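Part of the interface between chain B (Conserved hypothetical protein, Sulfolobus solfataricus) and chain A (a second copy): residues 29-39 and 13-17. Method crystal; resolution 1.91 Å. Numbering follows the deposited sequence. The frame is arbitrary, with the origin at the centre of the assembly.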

ATOM      1  N   TYR B  29       3.672   9.616   1.816  1.00 30.68           N
ATOM      2  CA  TYR B  29       4.335  10.541   2.750  1.00 29.91           C
ATOM      3  C   TYR B  29       4.778   9.797   3.983  1.00 30.54           C
ATOM      4  O   TYR B  29       5.795  10.114   4.569  1.00 30.73           O
ATOM      5  CB  TYR B  29       3.431  11.735   3.092  1.00 30.22           C
ATOM      6  CG  TYR B  29       3.274  12.693   1.923  1.00 28.19           C
ATOM      7  CD1 TYR B  29       4.223  13.655   1.671  1.00 29.12           C
ATOM      8  CD2 TYR B  29       2.202  12.606   1.061  1.00 30.28           C
ATOM      9  CE1 TYR B  29       4.104  14.539   0.581  1.00 27.72           C
ATOM     10  CE2 TYR B  29       2.071  13.495  -0.018  1.00 26.00           C
ATOM     11  CZ  TYR B  29       3.028  14.452  -0.240  1.00 28.47           C
ATOM     12  OH  TYR B  29       2.925  15.323  -1.306  1.00 26.87           O
ATOM     13  N   TYR B  30       4.026   8.774   4.353  1.00 30.31           N
ATOM     14  CA  TYR B  30       4.394   7.890   5.486  1.00 30.08           C
ATOM     15  C   TYR B  30       5.641   7.024   5.258  1.00 30.44           C
ATOM     16  O   TYR B  30       6.419   6.717   6.183  1.00 30.30           O
ATOM     17  CB  TYR B  30       3.196   7.014   5.810  1.00 29.76           C
ATOM     18  CG  TYR B  30       3.413   5.909   6.806  1.00 27.88           C
ATOM     19  CD1 TYR B  30       3.445   6.170   8.178  1.00 29.51           C
ATOM     20  CD2 TYR B  30       3.547   4.594   6.387  1.00 30.93           C
ATOM     21  CE1 TYR B  30       3.635   5.146   9.113  1.00 29.94           C
ATOM     22  CE2 TYR B  30       3.759   3.548   7.340  1.00 28.27           C
ATOM     23  CZ  TYR B  30       3.788   3.835   8.693  1.00 29.20           C
ATOM     24  OH  TYR B  30       3.961   2.794   9.636  1.00 28.49           O
ATOM     25  N   ARG B  31       5.832   6.602   4.023  1.00 30.98           N
ATOM     26  CA  ARG B  31       7.045   5.900   3.660  1.00 30.55           C
ATOM     27  C   ARG B  31       8.189   6.868   3.828  1.00 30.08           C
ATOM     28  O   ARG B  31       9.226   6.530   4.412  1.00 29.23           O
ATOM     29  CB  ARG B  31       6.933   5.398   2.201  1.00 31.02           C
ATOM     30  CG  ARG B  31       8.239   5.068   1.537  1.00 31.69           C
ATOM     31  CD  ARG B  31       8.076   4.326   0.195  1.00 32.06           C
ATOM     32  NE  ARG B  31       8.359   5.179  -0.954  1.00 33.23           N
ATOM     33  CZ  ARG B  31       9.584   5.606  -1.252  1.00 35.46           C
ATOM     34  NH1 ARG B  31      10.608   5.268  -0.491  1.00 37.06           N
ATOM     35  NH2 ARG B  31       9.801   6.350  -2.324  1.00 36.31           N
ATOM     36  N   PHE B  32       8.036   8.067   3.258  1.00 29.85           N
ATOM     37  CA  PHE B  32       9.081   9.089   3.386  1.00 30.22           C
ATOM     38  C   PHE B  32       9.407   9.461   4.844  1.00 29.78           C
ATOM     39  O   PHE B  32      10.582   9.441   5.265  1.00 31.05           O
ATOM     40  CB  PHE B  32       8.732  10.329   2.562  1.00 30.59           C
ATOM     41  CG  PHE B  32       9.144  10.211   1.129  1.00 31.82           C
ATOM     42  CD1 PHE B  32       8.378   9.496   0.235  1.00 31.33           C
ATOM     43  CD2 PHE B  32      10.341  10.785   0.671  1.00 32.71           C
ATOM     44  CE1 PHE B  32       8.774   9.365  -1.102  1.00 31.73           C
ATOM     45  CE2 PHE B  32      10.731  10.661  -0.651  1.00 32.51           C
ATOM     46  CZ  PHE B  32       9.937   9.948  -1.541  1.00 31.81           C
ATOM     47  N   PHE B  33       8.387   9.758   5.634  1.00 28.89           N
ATOM     48  CA  PHE B  33       8.643  10.133   7.022  1.00 29.44           C
ATOM     49  C   PHE B  33       8.975   8.922   7.884  1.00 29.13           C
ATOM     50  O   PHE B  33       9.788   9.023   8.851  1.00 29.89           O
ATOM     51  CB  PHE B  33       7.577  11.119   7.568  1.00 29.31           C
ATOM     52  CG  PHE B  33       6.264  10.513   7.979  1.00 29.54           C
ATOM     53  CD1 PHE B  33       6.187   9.549   8.999  1.00 28.89           C
ATOM     54  CD2 PHE B  33       5.074  11.005   7.429  1.00 28.03           C
ATOM     55  CE1 PHE B  33       4.960   9.031   9.399  1.00 29.58           C
ATOM     56  CE2 PHE B  33       3.863  10.510   7.823  1.00 30.37           C
ATOM     57  CZ  PHE B  33       3.783   9.525   8.832  1.00 28.95           C
ATOM     58  N   THR B  34       8.487   7.739   7.502  1.00 28.65           N
ATOM     59  CA  THR B  34       8.937   6.518   8.224  1.00 28.23           C
ATOM     60  C   THR B  34      10.415   6.205   8.007  1.00 28.36           C
ATOM     61  O   THR B  34      11.129   5.782   8.932  1.00 28.04           O
ATOM     62  CB  THR B  34       8.085   5.277   7.857  1.00 28.63           C
ATOM     63  OG1 THR B  34       6.739   5.500   8.287  1.00 24.65           O
ATOM     64  CG2 THR B  34       8.625   4.042   8.530  1.00 29.66           C
ATOM     65  N   ASN B  35      10.880   6.385   6.775  1.00 28.42           N
ATOM     66  CA  ASN B  35      12.297   6.173   6.441  1.00 28.44           C
ATOM     67  C   ASN B  35      13.194   7.166   7.188  1.00 28.20           C
ATOM     68  O   ASN B  35      14.312   6.825   7.589  1.00 27.27           O
ATOM     69  CB  ASN B  35      12.524   6.306   4.922  1.00 29.14           C
ATOM     70  CG  ASN B  35      11.996   5.126   4.119  1.00 29.92           C
ATOM     71  OD1 ASN B  35      11.479   4.172   4.669  1.00 33.98           O
ATOM     72  ND2 ASN B  35      12.107   5.215   2.780  1.00 32.84           N
ATOM     73  N   THR B  36      12.701   8.390   7.375  1.00 27.10           N
ATOM     74  CA  THR B  36      13.462   9.461   7.998  1.00 27.17           C
ATOM     75  C   THR B  36      13.636   9.166   9.495  1.00 28.33           C
ATOM     76  O   THR B  36      14.739   9.289  10.039  1.00 28.68           O
ATOM     77  CB  THR B  36      12.777  10.817   7.709  1.00 27.85           C
ATOM     78  OG1 THR B  36      12.627  10.958   6.290  1.00 26.00           O
ATOM     79  CG2 THR B  36      13.554  12.019   8.256  1.00 26.44           C
ATOM     80  N   ILE B  37      12.555   8.731  10.147  1.00 29.52           N
ATOM     81  CA  ILE B  37      12.584   8.437  11.588  1.00 29.46           C
ATOM     82  C   ILE B  37      13.375   7.177  11.889  1.00 29.00           C
ATOM     83  O   ILE B  37      14.043   7.071  12.910  1.00 28.98           O
ATOM     84  CB  ILE B  37      11.152   8.251  12.164  1.00 29.86           C
ATOM     85  CG1 ILE B  37      10.336   9.519  11.982  1.00 28.01           C
ATOM     86  CG2 ILE B  37      11.247   7.807  13.662  1.00 30.55           C
ATOM     87  CD1 ILE B  37       8.827   9.342  12.261  1.00 29.15           C
ATOM     88  N   GLU B  38      13.259   6.195  11.017  1.00 28.68           N
ATOM     89  CA  GLU B  38      14.013   4.984  11.181  1.00 29.35           C
ATOM     90  C   GLU B  38      15.516   5.239  11.085  1.00 29.02           C
ATOM     91  O   GLU B  38      16.299   4.672  11.855  1.00 27.81           O
ATOM     92  CB  GLU B  38      13.591   3.956  10.134  1.00 29.35           C
ATOM     93  CG  GLU B  38      14.308   2.640  10.314  1.00 31.78           C
ATOM     94  CD  GLU B  38      13.856   1.564   9.335  1.00 32.21           C
ATOM     95  OE1 GLU B  38      13.144   1.893   8.372  1.00 37.48           O
ATOM     96  OE2 GLU B  38      14.217   0.386   9.550  1.00 35.96           O
ATOM     97  N   LYS B  39      15.943   6.061  10.125  1.00 28.30           N
ATOM     98  CA  LYS B  39      17.382   6.314   9.981  1.00 29.11           C
ATOM     99  C   LYS B  39      17.916   7.044  11.207  1.00 28.46           C
ATOM    100  O   LYS B  39      18.937   6.664  11.786  1.00 27.48           O
ATOM    101  CB  LYS B  39      17.676   7.126   8.702  1.00 29.55           C
ATOM    102  CG  LYS B  39      19.181   7.141   8.288  1.00 30.18           C
ATOM    103  CD  LYS B  39      19.433   7.870   6.959  1.00 29.86           C
ATOM    104  CE  LYS B  39      19.275   9.398   7.059  1.00 29.65           C
ATOM    105  NZ  LYS B  39      20.269  10.002   7.970  1.00 30.18           N
TER
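Chain A, residues 13-17: VRIYD

Residues 29-39 of chain B lie within a helix that extends beyond both ends of the stretch, held by regular bonds such as B:Asn35 N to B:Arg31 O (2.9 Å) and B:Glu38 N to B:Thr34 O (3.0 Å). Against it lies a short segment of chain A, extended at A:Val13 and A:Arg14 and then tightening into a 3-10 turn at A:Ile15 to A:Asp17. The turn is closed by A:Asp17 N donating to A:Arg14 O (2.8 Å) and braced by a side chain, since A:Arg14 N donates to A:Asp17 OD2 (2.8 Å). The two chains run in opposing order: A:Arg14 lies nearest B:Asn35, A:Ile15 nearest B:Thr34 and A:Tyr16 nearest B:Arg31, with CA atoms 8.3, 8.5 and 7.2 Å apart. Such spacing leaves the contact to side chains and water.

The apolar part centres on A:Tyr16, which gives up more surface than any other residue here. B:Arg31 CB lies over one face of its ring, while B:Thr34 CG2 meets the ring edge, 4.0 Å from A:Tyr16 CD2. The same methyl packs against A:Ile15 CG2 at 3.8 Å. B:Thr34 suits this place because its CB points toward chain A and its small methyl can pack against both A:Ile15 and the edge of A:Tyr16. The long side chain of B:Tyr30 starts sideways but brings its end nearer, placing CE2 4.2 Å from A:Tyr16 CB and OH 4.0 Å from A:Ile15 CG2.

The direct polar contacts lie at B:Asn35 and B:Glu38. A:Tyr16 OH, carried to the helix by a rigid ring, donates to B:Asn35 OD1 at 2.6 Å; the amide oxygen is an uncharged acceptor well matched to a phenol. One helical turn is roughly the step from B:Asn35 to B:Glu38, whose extended side chain forms a salt bridge with A:Arg14, NE donating to OE1 at 3.3 Å. The carboxylate oxygen approaches the guanidinium at its edge, where N-H groups point, whereas B:Asn35 OD1 lies over its face.

Four waters bridge the two stretches. Water 1 donates to both A:Val13 O (2.7 Å) and B:Glu38 OE2 (2.8 Å), and water 3 accepts from A:Ile15 N (2.8 Å) and gives a weak bond to B:Glu38 OE1 (3.3 Å), so each carboxylate oxygen is tied to the chain A backbone. Water 2 joins A:Arg14 NH2 (3.0 Å) to B:Asn35 O (2.8 Å). Water 4 donates to A:Tyr16 OH (2.6 Å) and accepts from B:Asn35 ND2 (2.9 Å), bridging the same pair a second time.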

ATOM      1  N   VAL A  13      14.155  -4.577   4.436  1.00 32.70           N
ATOM      2  CA  VAL A  13      12.744  -4.766   4.740  1.00 32.25           C
ATOM      3  C   VAL A  13      12.302  -3.817   5.847  1.00 31.55           C
ATOM      4  O   VAL A  13      12.910  -3.757   6.909  1.00 31.08           O
ATOM      5  CB  VAL A  13      12.408  -6.244   5.127  1.00 32.69           C
ATOM      6  CG1 VAL A  13      10.895  -6.430   5.379  1.00 33.22           C
ATOM      7  CG2 VAL A  13      12.827  -7.210   4.006  1.00 32.73           C
ATOM      8  N   ARG A  14      11.223  -3.087   5.562  1.00 31.51           N
ATOM      9  CA  ARG A  14      10.744  -1.970   6.373  1.00 31.26           C
ATOM     10  C   ARG A  14       9.390  -2.342   6.994  1.00 29.79           C
ATOM     11  O   ARG A  14       8.750  -3.325   6.616  1.00 28.43           O
ATOM     12  CB  ARG A  14      10.605  -0.712   5.513  1.00 31.74           C
ATOM     13  CG  ARG A  14      11.612   0.370   5.788  1.00 34.91           C
ATOM     14  CD  ARG A  14      12.950   0.119   5.154  1.00 36.75           C
ATOM     15  NE  ARG A  14      13.805   1.317   5.192  1.00 40.45           N
ATOM     16  CZ  ARG A  14      14.528   1.770   4.165  1.00 40.45           C
ATOM     17  NH1 ARG A  14      14.541   1.126   2.986  1.00 42.35           N
ATOM     18  NH2 ARG A  14      15.246   2.870   4.312  1.00 38.97           N
ATOM     19  N   ILE A  15       8.948  -1.562   7.964  1.00 28.64           N
ATOM     20  CA  ILE A  15       7.666  -1.863   8.627  1.00 27.42           C
ATOM     21  C   ILE A  15       6.498  -1.849   7.650  1.00 27.33           C
ATOM     22  O   ILE A  15       5.553  -2.643   7.747  1.00 26.31           O
ATOM     23  CB  ILE A  15       7.398  -0.872   9.810  1.00 27.84           C
ATOM     24  CG1 ILE A  15       6.188  -1.334  10.610  1.00 25.74           C
ATOM     25  CG2 ILE A  15       7.280   0.621   9.316  1.00 27.97           C
ATOM     26  CD1 ILE A  15       6.326  -2.728  11.155  1.00 26.92           C
ATOM     27  N   TYR A  16       6.553  -0.941   6.696  1.00 26.64           N
ATOM     28  CA  TYR A  16       5.506  -0.876   5.708  1.00 27.29           C
ATOM     29  C   TYR A  16       5.637  -2.014   4.668  1.00 27.24           C
ATOM     30  O   TYR A  16       4.793  -2.150   3.773  1.00 26.03           O
ATOM     31  CB  TYR A  16       5.469   0.511   5.037  1.00 27.45           C
ATOM     32  CG  TYR A  16       6.808   1.018   4.541  1.00 28.35           C
ATOM     33  CD1 TYR A  16       7.358   0.536   3.356  1.00 29.45           C
ATOM     34  CD2 TYR A  16       7.503   2.012   5.220  1.00 27.85           C
ATOM     35  CE1 TYR A  16       8.578   0.977   2.893  1.00 27.91           C
ATOM     36  CE2 TYR A  16       8.758   2.462   4.754  1.00 26.73           C
ATOM     37  CZ  TYR A  16       9.279   1.932   3.578  1.00 27.91           C
ATOM     38  OH  TYR A  16      10.507   2.357   3.069  1.00 28.85           O
ATOM     39  N   ASP A  17       6.688  -2.829   4.759  1.00 26.57           N
ATOM     40  CA  ASP A  17       6.776  -4.024   3.878  1.00 27.63           C
ATOM     41  C   ASP A  17       6.142  -5.271   4.463  1.00 27.19           C
ATOM     42  O   ASP A  17       6.056  -6.300   3.794  1.00 27.35           O
ATOM     43  CB  ASP A  17       8.238  -4.338   3.530  1.00 28.25           C
ATOM     44  CG  ASP A  17       8.888  -3.230   2.720  1.00 29.73           C
ATOM     45  OD1 ASP A  17       8.219  -2.688   1.810  1.00 31.22           O
ATOM     46  OD2 ASP A  17      10.038  -2.894   3.033  1.00 32.81           O
TER
HETATM   47  O   HOH W   1      13.667  -2.255   8.971  1.00 23.80           O
HETATM   48  O   HOH W   2      15.792   4.678   6.621  1.00 28.34           O
HETATM   49  O   HOH W   3      10.613   0.055   9.442  1.00 35.85           O
HETATM   50  O   HOH W   4      11.753   3.049   0.920  1.00 24.54           O